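Local coordinates for Alr4995 protein (Nostoc sp., PDB 6LRH), which probably acts as a bifunctional arginine dihydrolase and ornithine cyclodeaminase, hydrolysing the guanidine group of L-arginine in one active site and cyclising ornithine in another, at residues V17-N22 against H87-G92; N22-G27 against R165-D170; P116-G121 against G137-L142. The protein carries 1 engineered substitution. One frame throughout, in Å; residues are numbered along the deposited sequence.

Interaction 1 of 3, residues V17-N22 against H87-G92; sequences VDYVIN and HKERQG. With ARG (arginine), chain C.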
loop_
_atom_site.group_PDB
_atom_site.type_symbol
_atom_site.label_atom_id
_atom_site.label_comp_id
_atom_site.label_asym_id
_atom_site.label_seq_id
_atom_site.Cartn_x
_atom_site.Cartn_y
_atom_site.Cartn_z
ATOM N N VAL A 17 -3.573 -6.099 -46.767
ATOM C CA VAL A 17 -4.049 -5.455 -45.567
ATOM C C VAL A 17 -3.645 -4.008 -45.698
ATOM O O VAL A 17 -2.468 -3.700 -45.624
ATOM C CB VAL A 17 -3.459 -6.083 -44.280
ATOM C CG1 VAL A 17 -3.909 -5.312 -43.062
ATOM C CG2 VAL A 17 -3.845 -7.556 -44.151
ATOM N N ASP A 18 -4.616 -3.128 -45.923
ATOM C CA ASP A 18 -4.342 -1.727 -46.232
ATOM C C ASP A 18 -4.755 -0.770 -45.129
ATOM O O ASP A 18 -4.452 0.406 -45.184
ATOM C CB ASP A 18 -5.057 -1.313 -47.514
ATOM C CG ASP A 18 -4.610 -2.102 -48.718
ATOM O OD1 ASP A 18 -3.467 -2.598 -48.722
ATOM O OD2 ASP A 18 -5.404 -2.213 -49.672
ATOM N N TYR A 19 -5.475 -1.272 -44.141
ATOM C CA TYR A 19 -5.916 -0.454 -43.026
ATOM C C TYR A 19 -6.062 -1.289 -41.758
ATOM O O TYR A 19 -5.782 -2.479 -41.753
ATOM C CB TYR A 19 -7.229 0.229 -43.365
ATOM C CG TYR A 19 -8.224 -0.669 -44.049
ATOM C CD1 TYR A 19 -9.085 -1.466 -43.316
ATOM C CD2 TYR A 19 -8.311 -0.712 -45.426
ATOM C CE1 TYR A 19 -9.998 -2.275 -43.934
ATOM C CE2 TYR A 19 -9.221 -1.523 -46.051
ATOM C CZ TYR A 19 -10.063 -2.304 -45.304
ATOM O OH TYR A 19 -10.968 -3.121 -45.929
ATOM N N VAL A 20 -6.489 -0.659 -40.675
ATOM C CA VAL A 20 -6.667 -1.382 -39.428
ATOM C C VAL A 20 -8.021 -1.074 -38.807
ATOM O O VAL A 20 -8.210 -0.017 -38.225
ATOM C CB VAL A 20 -5.553 -1.044 -38.433
ATOM C CG1 VAL A 20 -5.739 -1.810 -37.132
ATOM C CG2 VAL A 20 -4.198 -1.328 -39.046
ATOM N N ILE A 21 -8.963 -2.002 -38.945
ATOM C CA ILE A 21 -10.296 -1.830 -38.381
ATOM C C ILE A 21 -10.707 -3.000 -37.501
ATOM O O ILE A 21 -11.875 -3.151 -37.183
ATOM C CB ILE A 21 -11.354 -1.632 -39.474
ATOM C CG1 ILE A 21 -11.502 -2.883 -40.332
ATOM C CG2 ILE A 21 -11.022 -0.416 -40.319
ATOM C CD1 ILE A 21 -12.460 -2.721 -41.453
ATOM N N ASN A 22 -9.743 -3.829 -37.120
ATOM C CA ASN A 22 -9.935 -4.815 -36.067
ATOM C C ASN A 22 -8.548 -5.169 -35.541
ATOM O O ASN A 22 -7.563 -4.810 -36.155
ATOM C CB ASN A 22 -10.740 -6.040 -36.556
ATOM C CG ASN A 22 -9.930 -7.009 -37.417
ATOM O OD1 ASN A 22 -8.947 -7.581 -36.965
ATOM N ND2 ASN A 22 -10.385 -7.238 -38.643
ATOM N N HIS A 87 -17.444 0.517 -40.712
ATOM C CA HIS A 87 -16.283 1.274 -41.140
ATOM C C HIS A 87 -16.357 1.647 -42.606
ATOM O O HIS A 87 -16.796 0.867 -43.418
ATOM C CB HIS A 87 -15.012 0.483 -40.874
ATOM C CG HIS A 87 -14.726 0.290 -39.423
ATOM N ND1 HIS A 87 -13.999 1.193 -38.682
ATOM C CD2 HIS A 87 -15.087 -0.693 -38.568
ATOM C CE1 HIS A 87 -13.908 0.766 -37.439
ATOM N NE2 HIS A 87 -14.564 -0.373 -37.343
ATOM N N LYS A 88 -15.899 2.844 -42.944
ATOM C CA LYS A 88 -16.015 3.333 -44.302
ATOM C C LYS A 88 -15.050 2.606 -45.218
ATOM O O LYS A 88 -15.184 2.639 -46.423
ATOM C CB LYS A 88 -15.780 4.840 -44.353
ATOM C CG LYS A 88 -14.462 5.292 -43.765
ATOM C CD LYS A 88 -13.965 6.573 -44.424
ATOM C CE LYS A 88 -12.449 6.723 -44.295
ATOM N NZ LYS A 88 -11.689 5.621 -44.964
ATOM N N GLU A 89 -14.078 1.928 -44.646
ATOM C CA GLU A 89 -13.103 1.223 -45.452
ATOM C C GLU A 89 -13.730 0.034 -46.180
ATOM O O GLU A 89 -13.184 -0.471 -47.149
ATOM C CB GLU A 89 -11.937 0.770 -44.579
ATOM C CG GLU A 89 -10.986 1.888 -44.169
ATOM C CD GLU A 89 -11.336 2.530 -42.838
ATOM O OE1 GLU A 89 -12.416 2.237 -42.300
ATOM O OE2 GLU A 89 -10.537 3.337 -42.327
ATOM N N ARG A 90 -14.893 -0.397 -45.714
ATOM C CA ARG A 90 -15.598 -1.515 -46.314
ATOM C C ARG A 90 -16.923 -1.081 -46.912
ATOM O O ARG A 90 -17.602 -1.873 -47.534
ATOM C CB ARG A 90 -15.843 -2.627 -45.284
ATOM C CG ARG A 90 -14.607 -3.384 -44.853
ATOM C CD ARG A 90 -14.945 -4.768 -44.332
ATOM N NE ARG A 90 -15.373 -5.673 -45.394
ATOM C CZ ARG A 90 -15.750 -6.933 -45.212
ATOM N NH1 ARG A 90 -15.765 -7.464 -44.017
ATOM N NH2 ARG A 90 -16.123 -7.661 -46.246
ATOM N N GLN A 91 -17.295 0.177 -46.741
ATOM C CA GLN A 91 -18.589 0.632 -47.231
ATOM C C GLN A 91 -18.681 0.652 -48.760
ATOM O O GLN A 91 -19.769 0.611 -49.320
ATOM C CB GLN A 91 -18.913 2.013 -46.652
ATOM C CG GLN A 91 -19.662 1.939 -45.339
ATOM C CD GLN A 91 -19.625 3.230 -44.542
ATOM O OE1 GLN A 91 -19.255 4.268 -45.053
ATOM N NE2 GLN A 91 -20.015 3.160 -43.281
ATOM N N GLY A 92 -17.548 0.700 -49.442
ATOM C CA GLY A 92 -17.563 0.705 -50.890
ATOM C C GLY A 92 -17.805 -0.665 -51.483
ATOM O O GLY A 92 -17.881 -0.832 -52.689
HETATM N N ARG C . -11.037 -6.994 -42.573
HETATM C CA ARG C . -12.395 -7.498 -42.405
HETATM C C ARG C . -13.134 -6.654 -41.408
HETATM O O ARG C . -12.564 -6.122 -40.469
HETATM C CB ARG C . -12.408 -8.963 -41.961
HETATM C CG ARG C . -13.789 -9.555 -41.958
HETATM C CD ARG C . -13.863 -10.904 -41.330
HETATM N NE ARG C . -15.185 -11.480 -41.520
HETATM C CZ ARG C . -15.710 -12.431 -40.759
HETATM N NH1 ARG C . -16.912 -12.890 -41.030
HETATM N NH2 ARG C . -15.033 -12.924 -39.741
HETATM O OXT ARG C . -14.326 -6.489 -41.529
#
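Ile21 and Arg90 meet beside the carboxylate of the bound arginine, with Ile21 CD1 4.1 Å from Arg90 CG. Arg90 supplies the polar half of this first shell: its NH1 donates to the ligand's OXT at 3.0 Å, and OXT sits at the edge of the guanidinium, close to its plane. Ile21 supplies the apolar half, its CG1 lying 3.4 Å from the ligand's O. With CG1 held between the backbone N and the carbonyl carbon (chi1 65°), one branch of Ile21 faces the ligand and CG2 turns to Glu89, 3.6 Å from its OE1.

Behind Ile21 stands the His87 ring. Ile21 CB lies over its centre, 3.8 Å from the centroid and 5° off the normal, a CH-pi contact. Glu89 makes a second one, its CB 3.6 Å from the centroid of the Tyr19 ring and 9° off that normal, so Glu89 covers one face of the tyrosine. The polar ends are positioned from further out: Tyr19 OH is hydrogen-bonded to Asp65, itself a ligand-binding residue, and the Arg90 guanidinium is held by a salt bridge to Glu93 and by hydrogen bonds to Asn71 and Phe68. Arg90 and Ile21 thus line the carboxylate end of the arginine pocket, in a domain whose sequence resembles dimethylarginine dimethylhydrolases of the guanidine-modifying superfamily.

Interaction 2 of 3, residues N22-G27 against R165-D170; sequences NPWMEG and RFYHLD. With ARG (arginine), chain C.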
loop_
_atom_site.group_PDB
_atom_site.type_symbol
_atom_site.label_atom_id
_atom_site.label_comp_id
_atom_site.label_asym_id
_atom_site.label_seq_id
_atom_site.Cartn_x
_atom_site.Cartn_y
_atom_site.Cartn_z
ATOM N N ASN A 22 -9.743 -3.829 -37.120
ATOM C CA ASN A 22 -9.935 -4.815 -36.067
ATOM C C ASN A 22 -8.548 -5.169 -35.541
ATOM O O ASN A 22 -7.563 -4.810 -36.155
ATOM C CB ASN A 22 -10.740 -6.040 -36.556
ATOM C CG ASN A 22 -9.930 -7.009 -37.417
ATOM O OD1 ASN A 22 -8.947 -7.581 -36.965
ATOM N ND2 ASN A 22 -10.385 -7.238 -38.643
ATOM N N PRO A 23 -8.465 -5.820 -34.369
ATOM C CA PRO A 23 -7.167 -5.998 -33.714
ATOM C C PRO A 23 -6.194 -6.921 -34.441
ATOM O O PRO A 23 -5.011 -6.802 -34.232
ATOM C CB PRO A 23 -7.558 -6.593 -32.365
ATOM C CG PRO A 23 -8.937 -6.154 -32.149
ATOM C CD PRO A 23 -9.569 -6.198 -33.469
ATOM N N TRP A 24 -6.697 -7.833 -35.262
ATOM C CA TRP A 24 -5.863 -8.741 -36.033
ATOM C C TRP A 24 -5.064 -8.005 -37.080
ATOM O O TRP A 24 -3.962 -8.392 -37.413
ATOM C CB TRP A 24 -6.722 -9.804 -36.712
ATOM C CG TRP A 24 -7.470 -10.627 -35.762
ATOM C CD1 TRP A 24 -8.679 -10.346 -35.227
ATOM C CD2 TRP A 24 -7.058 -11.870 -35.200
ATOM N NE1 TRP A 24 -9.057 -11.338 -34.363
ATOM C CE2 TRP A 24 -8.078 -12.288 -34.327
ATOM C CE3 TRP A 24 -5.929 -12.676 -35.354
ATOM C CZ2 TRP A 24 -8.005 -13.471 -33.610
ATOM C CZ3 TRP A 24 -5.859 -13.854 -34.645
ATOM C CH2 TRP A 24 -6.891 -14.243 -33.784
ATOM N N MET A 25 -5.641 -6.939 -37.605
ATOM C CA MET A 25 -5.014 -6.179 -38.660
ATOM C C MET A 25 -3.878 -5.342 -38.133
ATOM O O MET A 25 -2.986 -4.968 -38.883
ATOM C CB MET A 25 -6.042 -5.301 -39.358
ATOM C CG MET A 25 -7.178 -6.094 -39.949
ATOM S SD MET A 25 -8.404 -5.127 -40.833
ATOM C CE MET A 25 -7.638 -5.059 -42.431
ATOM N N GLU A 26 -3.915 -5.060 -36.840
ATOM C CA GLU A 26 -2.937 -4.191 -36.200
ATOM C C GLU A 26 -1.531 -4.750 -36.327
ATOM O O GLU A 26 -1.244 -5.836 -35.859
ATOM C CB GLU A 26 -3.300 -3.975 -34.723
ATOM C CG GLU A 26 -2.580 -2.822 -34.027
ATOM C CD GLU A 26 -2.632 -1.508 -34.799
ATOM O OE1 GLU A 26 -1.742 -1.259 -35.646
ATOM O OE2 GLU A 26 -3.562 -0.714 -34.556
ATOM N N GLY A 27 -0.662 -4.000 -36.987
ATOM C CA GLY A 27 0.709 -4.414 -37.171
ATOM C C GLY A 27 0.903 -5.287 -38.386
ATOM O O GLY A 27 1.985 -5.801 -38.622
ATOM N N ARG A 165 -11.162 -9.253 -30.001
ATOM C CA ARG A 165 -10.510 -10.138 -30.948
ATOM C C ARG A 165 -11.546 -10.994 -31.647
ATOM O O ARG A 165 -11.296 -11.545 -32.707
ATOM C CB ARG A 165 -9.503 -11.031 -30.251
ATOM C CG ARG A 165 -8.336 -10.327 -29.615
ATOM C CD ARG A 165 -7.562 -11.335 -28.849
ATOM N NE ARG A 165 -8.427 -12.006 -27.891
ATOM C CZ ARG A 165 -8.078 -13.072 -27.194
ATOM N NH1 ARG A 165 -6.883 -13.604 -27.359
ATOM N NH2 ARG A 165 -8.932 -13.604 -26.344
ATOM N N PHE A 166 -12.716 -11.098 -31.026
ATOM C CA PHE A 166 -13.803 -11.876 -31.565
ATOM C C PHE A 166 -14.989 -10.965 -31.840
ATOM O O PHE A 166 -16.022 -11.040 -31.188
ATOM C CB PHE A 166 -14.136 -13.014 -30.604
ATOM C CG PHE A 166 -12.996 -13.957 -30.415
ATOM C CD1 PHE A 166 -12.635 -14.829 -31.413
ATOM C CD2 PHE A 166 -12.238 -13.933 -29.265
ATOM C CE1 PHE A 166 -11.568 -15.672 -31.259
ATOM C CE2 PHE A 166 -11.160 -14.787 -29.116
ATOM C CZ PHE A 166 -10.833 -15.647 -30.117
ATOM N N TYR A 167 -14.811 -10.113 -32.841
ATOM C CA TYR A 167 -15.685 -8.983 -33.116
ATOM C C TYR A 167 -16.895 -9.312 -34.021
ATOM O O TYR A 167 -17.870 -8.575 -34.026
ATOM C CB TYR A 167 -14.848 -7.854 -33.732
ATOM C CG TYR A 167 -14.191 -8.260 -35.012
ATOM C CD1 TYR A 167 -12.996 -8.958 -35.013
ATOM C CD2 TYR A 167 -14.792 -7.996 -36.225
ATOM C CE1 TYR A 167 -12.415 -9.368 -36.191
ATOM C CE2 TYR A 167 -14.220 -8.402 -37.407
ATOM C CZ TYR A 167 -13.037 -9.081 -37.387
ATOM O OH TYR A 167 -12.477 -9.470 -38.567
ATOM N N HIS A 168 -16.803 -10.401 -34.789
ATOM C CA HIS A 168 -17.926 -10.966 -35.540
ATOM C C HIS A 168 -18.359 -12.236 -34.898
ATOM O O HIS A 168 -17.529 -12.978 -34.440
ATOM C CB HIS A 168 -17.562 -11.267 -36.990
ATOM C CG HIS A 168 -17.609 -10.079 -37.883
ATOM N ND1 HIS A 168 -16.745 -9.912 -38.940
ATOM C CD2 HIS A 168 -18.409 -8.993 -37.879
ATOM C CE1 HIS A 168 -17.003 -8.772 -39.543
ATOM N NE2 HIS A 168 -18.012 -8.195 -38.919
ATOM N N LEU A 169 -19.653 -12.509 -34.902
ATOM C CA LEU A 169 -20.168 -13.715 -34.292
ATOM C C LEU A 169 -19.517 -14.961 -34.855
ATOM O O LEU A 169 -19.293 -15.907 -34.144
ATOM C CB LEU A 169 -21.669 -13.795 -34.462
ATOM C CG LEU A 169 -22.357 -14.911 -33.694
ATOM C CD1 LEU A 169 -22.154 -14.760 -32.203
ATOM C CD2 LEU A 169 -23.816 -14.978 -34.018
ATOM N N ASP A 170 -19.169 -14.962 -36.127
ATOM C CA ASP A 170 -18.704 -16.183 -36.748
ATOM C C ASP A 170 -17.235 -16.481 -36.467
ATOM O O ASP A 170 -16.686 -17.401 -37.022
ATOM C CB ASP A 170 -18.978 -16.138 -38.250
ATOM C CG ASP A 170 -17.962 -15.311 -39.040
ATOM O OD1 ASP A 170 -17.125 -14.600 -38.466
ATOM O OD2 ASP A 170 -18.020 -15.362 -40.281
HETATM N N ARG C . -11.037 -6.994 -42.573
HETATM C CA ARG C . -12.395 -7.498 -42.405
HETATM C C ARG C . -13.134 -6.654 -41.408
HETATM O O ARG C . -12.564 -6.122 -40.469
HETATM C CB ARG C . -12.408 -8.963 -41.961
HETATM C CG ARG C . -13.789 -9.555 -41.958
HETATM C CD ARG C . -13.863 -10.904 -41.330
HETATM N NE ARG C . -15.185 -11.480 -41.520
HETATM C CZ ARG C . -15.710 -12.431 -40.759
HETATM N NH1 ARG C . -16.912 -12.890 -41.030
HETATM N NH2 ARG C . -15.033 -12.924 -39.741
HETATM O OXT ARG C . -14.326 -6.489 -41.529
#
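Asn22 lies over one face of the Tyr167 ring, offset toward its rim, a CH-pi contact with CB 3.9 Å from the ring centroid. The amide plane is only 18° from the ring plane, so the two flat groups are stacked, and the amide carbon Asn22 CG comes 3.6 Å from Tyr167 CE1. The edge of the same ring receives Trp24, whose CD1 is 4.0 Å from CE1 and near the ring plane. Tyr167 CE2 in turn lies over one face of the His168 ring, off its centre, and the ligand's CD is in plane at the edge of that imidazole.

Trp24 uses its indole edge for the polar link between the segments. NE1 donates to Arg165 O at 2.8 Å, nearly straight at 171°, with the acceptor in the indole plane and the donor meeting a lone pair in the carbonyl plane, a geometry that would restrain the rotation of the indole.

Asn22 also organises its own segment. Its CG sits between the backbone N and the carbonyl carbon (chi1 76°), which folds the amide back until OD1 accepts from Trp24 N at 2.8 Å, an Asx turn. The other amide end serves the arginine pocket of the guanidine-modifying-enzyme domain: ND2 donates to the ligand's O at 3.1 Å and also to Ala258 O. At the far end of the ligand, Asp170 accepts from both terminal guanidinium nitrogens, OD2 from NH1 at 2.8 Å and OD1 from NH2 at 3.0 Å.

On the outer side the contact meets a third subunit, where Trp479 of that neighbouring chain packs edge-to-face with Trp24 and forms a cation-pi pair with Arg165, whose guanidinium is also salt-bridged to Asp163 and Glu210.

Interaction 3 of 3, residues P116-G121 against G137-L142; sequences PFEGAG and GFRSEL. With ARG (arginine), chain C.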
loop_
_atom_site.group_PDB
_atom_site.type_symbol
_atom_site.label_atom_id
_atom_site.label_comp_id
_atom_site.label_asym_id
_atom_site.label_seq_id
_atom_site.Cartn_x
_atom_site.Cartn_y
_atom_site.Cartn_z
ATOM N N PRO A 116 -25.519 -0.037 -38.547
ATOM C CA PRO A 116 -24.645 -1.104 -39.045
ATOM C C PRO A 116 -25.167 -2.516 -38.815
ATOM O O PRO A 116 -25.815 -2.818 -37.822
ATOM C CB PRO A 116 -23.343 -0.871 -38.273
ATOM C CG PRO A 116 -23.769 -0.244 -37.050
ATOM C CD PRO A 116 -24.951 0.610 -37.357
ATOM N N PHE A 117 -24.865 -3.365 -39.784
ATOM C CA PHE A 117 -25.139 -4.781 -39.737
ATOM C C PHE A 117 -24.246 -5.443 -40.777
ATOM O O PHE A 117 -24.245 -5.018 -41.921
ATOM C CB PHE A 117 -26.608 -5.068 -40.019
ATOM C CG PHE A 117 -26.871 -6.474 -40.416
ATOM C CD1 PHE A 117 -26.784 -7.491 -39.485
ATOM C CD2 PHE A 117 -27.179 -6.793 -41.724
ATOM C CE1 PHE A 117 -27.009 -8.806 -39.847
ATOM C CE2 PHE A 117 -27.412 -8.100 -42.089
ATOM C CZ PHE A 117 -27.325 -9.111 -41.140
ATOM N N GLU A 118 -23.491 -6.470 -40.402
ATOM C CA GLU A 118 -22.492 -6.987 -41.318
ATOM C C GLU A 118 -22.716 -8.447 -41.730
ATOM O O GLU A 118 -21.784 -9.189 -41.959
ATOM C CB GLU A 118 -21.095 -6.805 -40.718
ATOM C CG GLU A 118 -20.876 -5.425 -40.115
ATOM C CD GLU A 118 -19.440 -4.927 -40.203
ATOM O OE1 GLU A 118 -18.495 -5.732 -40.241
ATOM O OE2 GLU A 118 -19.248 -3.711 -40.230
ATOM N N GLY A 119 -23.963 -8.855 -41.843
ATOM C CA GLY A 119 -24.260 -10.069 -42.571
ATOM C C GLY A 119 -24.129 -11.397 -41.856
ATOM O O GLY A 119 -24.236 -11.483 -40.647
ATOM N N ALA A 120 -23.902 -12.451 -42.624
ATOM C CA ALA A 120 -23.855 -13.789 -42.061
ATOM C C ALA A 120 -22.634 -13.969 -41.191
ATOM O O ALA A 120 -22.566 -14.895 -40.410
ATOM C CB ALA A 120 -23.881 -14.828 -43.150
ATOM N N GLY A 121 -21.667 -13.078 -41.347
ATOM C CA GLY A 121 -20.544 -12.984 -40.436
ATOM C C GLY A 121 -20.956 -12.610 -39.030
ATOM O O GLY A 121 -20.319 -13.035 -38.103
ATOM N N GLY A 137 -22.329 -5.717 -30.579
ATOM C CA GLY A 137 -21.279 -5.346 -29.662
ATOM C C GLY A 137 -20.148 -4.589 -30.302
ATOM O O GLY A 137 -19.688 -3.598 -29.766
ATOM N N PHE A 138 -19.690 -5.042 -31.455
ATOM C CA PHE A 138 -18.568 -4.377 -32.095
ATOM C C PHE A 138 -18.904 -3.855 -33.476
ATOM O O PHE A 138 -18.421 -2.802 -33.861
ATOM C CB PHE A 138 -17.360 -5.322 -32.172
ATOM C CG PHE A 138 -16.828 -5.702 -30.842
ATOM C CD1 PHE A 138 -16.035 -4.828 -30.138
ATOM C CD2 PHE A 138 -17.162 -6.909 -30.272
ATOM C CE1 PHE A 138 -15.567 -5.142 -28.913
ATOM C CE2 PHE A 138 -16.696 -7.227 -29.037
ATOM C CZ PHE A 138 -15.896 -6.331 -28.352
ATOM N N ARG A 139 -19.723 -4.594 -34.218
ATOM C CA ARG A 139 -20.011 -4.243 -35.602
ATOM C C ARG A 139 -21.483 -3.998 -35.811
ATOM O O ARG A 139 -21.907 -2.867 -35.889
ATOM C CB ARG A 139 -19.526 -5.325 -36.554
ATOM C CG ARG A 139 -18.030 -5.401 -36.680
ATOM C CD ARG A 139 -17.452 -4.137 -37.239
ATOM N NE ARG A 139 -16.000 -4.190 -37.354
ATOM C CZ ARG A 139 -15.346 -4.766 -38.355
ATOM N NH1 ARG A 139 -16.009 -5.355 -39.336
ATOM N NH2 ARG A 139 -14.031 -4.760 -38.378
ATOM N N SER A 140 -22.263 -5.056 -35.918
ATOM C CA SER A 140 -23.702 -4.913 -36.014
ATOM C C SER A 140 -24.288 -4.291 -34.765
ATOM O O SER A 140 -23.820 -4.512 -33.664
ATOM C CB SER A 140 -24.362 -6.261 -36.273
ATOM O OG SER A 140 -23.956 -6.771 -37.522
ATOM N N GLU A 141 -25.330 -3.508 -34.980
ATOM C CA GLU A 141 -26.036 -2.790 -33.947
ATOM C C GLU A 141 -27.247 -3.591 -33.467
ATOM O O GLU A 141 -27.925 -4.230 -34.245
ATOM C CB GLU A 141 -26.440 -1.423 -34.498
ATOM C CG GLU A 141 -27.594 -0.774 -33.809
ATOM C CD GLU A 141 -27.230 -0.254 -32.441
ATOM O OE1 GLU A 141 -26.042 0.130 -32.258
ATOM O OE2 GLU A 141 -28.131 -0.218 -31.563
ATOM N N LEU A 142 -27.508 -3.569 -32.172
ATOM C CA LEU A 142 -28.621 -4.318 -31.608
ATOM C C LEU A 142 -29.948 -4.002 -32.291
ATOM O O LEU A 142 -30.819 -4.856 -32.394
ATOM C CB LEU A 142 -28.734 -4.048 -30.107
ATOM C CG LEU A 142 -29.923 -4.675 -29.387
ATOM C CD1 LEU A 142 -29.795 -6.178 -29.362
ATOM C CD2 LEU A 142 -30.087 -4.113 -27.991
HETATM N N ARG C . -11.037 -6.994 -42.573
HETATM C CA ARG C . -12.395 -7.498 -42.405
HETATM C C ARG C . -13.134 -6.654 -41.408
HETATM O O ARG C . -12.564 -6.122 -40.469
HETATM C CB ARG C . -12.408 -8.963 -41.961
HETATM C CG ARG C . -13.789 -9.555 -41.958
HETATM C CD ARG C . -13.863 -10.904 -41.330
HETATM N NE ARG C . -15.185 -11.480 -41.520
HETATM C CZ ARG C . -15.710 -12.431 -40.759
HETATM N NH1 ARG C . -16.912 -12.890 -41.030
HETATM N NH2 ARG C . -15.033 -12.924 -39.741
HETATM O OXT ARG C . -14.326 -6.489 -41.529
#
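Glu118 OE1 is gripped by two side chains: Arg139 NH1 donates to it at 2.7 Å as part of a salt bridge, and His168 NE2 is hydrogen-bonded to it as well. The arginine arrives on the syn side of the oxygen, somewhat out of the carboxylate plane, yet OE1 is in the plane of the guanidinium; the two planes are 60° apart and NH1 alone donates, so the bridge has one point of contact. The second oxygen, OE2, is taken by the backbone N of Leu86.

The bend of Arg139 at chi2 turns its end toward the bound arginine, where its NH1 donates to the ligand's OXT at 3.0 Å and its NH2 to the ligand's O at 2.9 Å. Both bonds are almost straight, 173° and 175°, an end-on, bidentate pairing of guanidinium and carboxylate. A leucine in its place would probably leave the ligand's carboxylate without this two-point clamp and Glu118 OE1 without its ion-pair partner.

One side-chain and one backbone hydrogen bond join the two loops. Ser140 OG, also hydrogen-bonded to Asp122, accepts from Glu118 N at 2.9 Å, and Glu141 N donates to Pro116 O at 3.0 Å. Pro116 CG packs beside Arg139 O, 3.4 Å away. NH1 of Arg139 thus joins a protein carboxylate to a ligand carboxylate, which is consistent with Glu118 orienting the guanidinium so that recognition of the substrate's carboxylate becomes directional.

All three contacts surround one bound arginine, their centres about 12 Å (interactions 1 and 2), about 15 Å (1 and 3) and about 13 Å (2 and 3) apart. Interactions 1 and 2 share Asn22 and alternate along the chain, whereas interaction 3 opens after interaction 1 has closed and is nested inside the loop closed by interaction 2. The segments of interaction 3, and 165-170, are loops around strands 123-125, 132-136 and 155-160 of one mixed sheet. Probable hydrogen bonds connect them: Arg139 NH2 with Ile21 O, and Asp170 N with Gly121 O. Loops distant in sequence thereby converge on a single pocket, consistent with the arginine dihydrolase site.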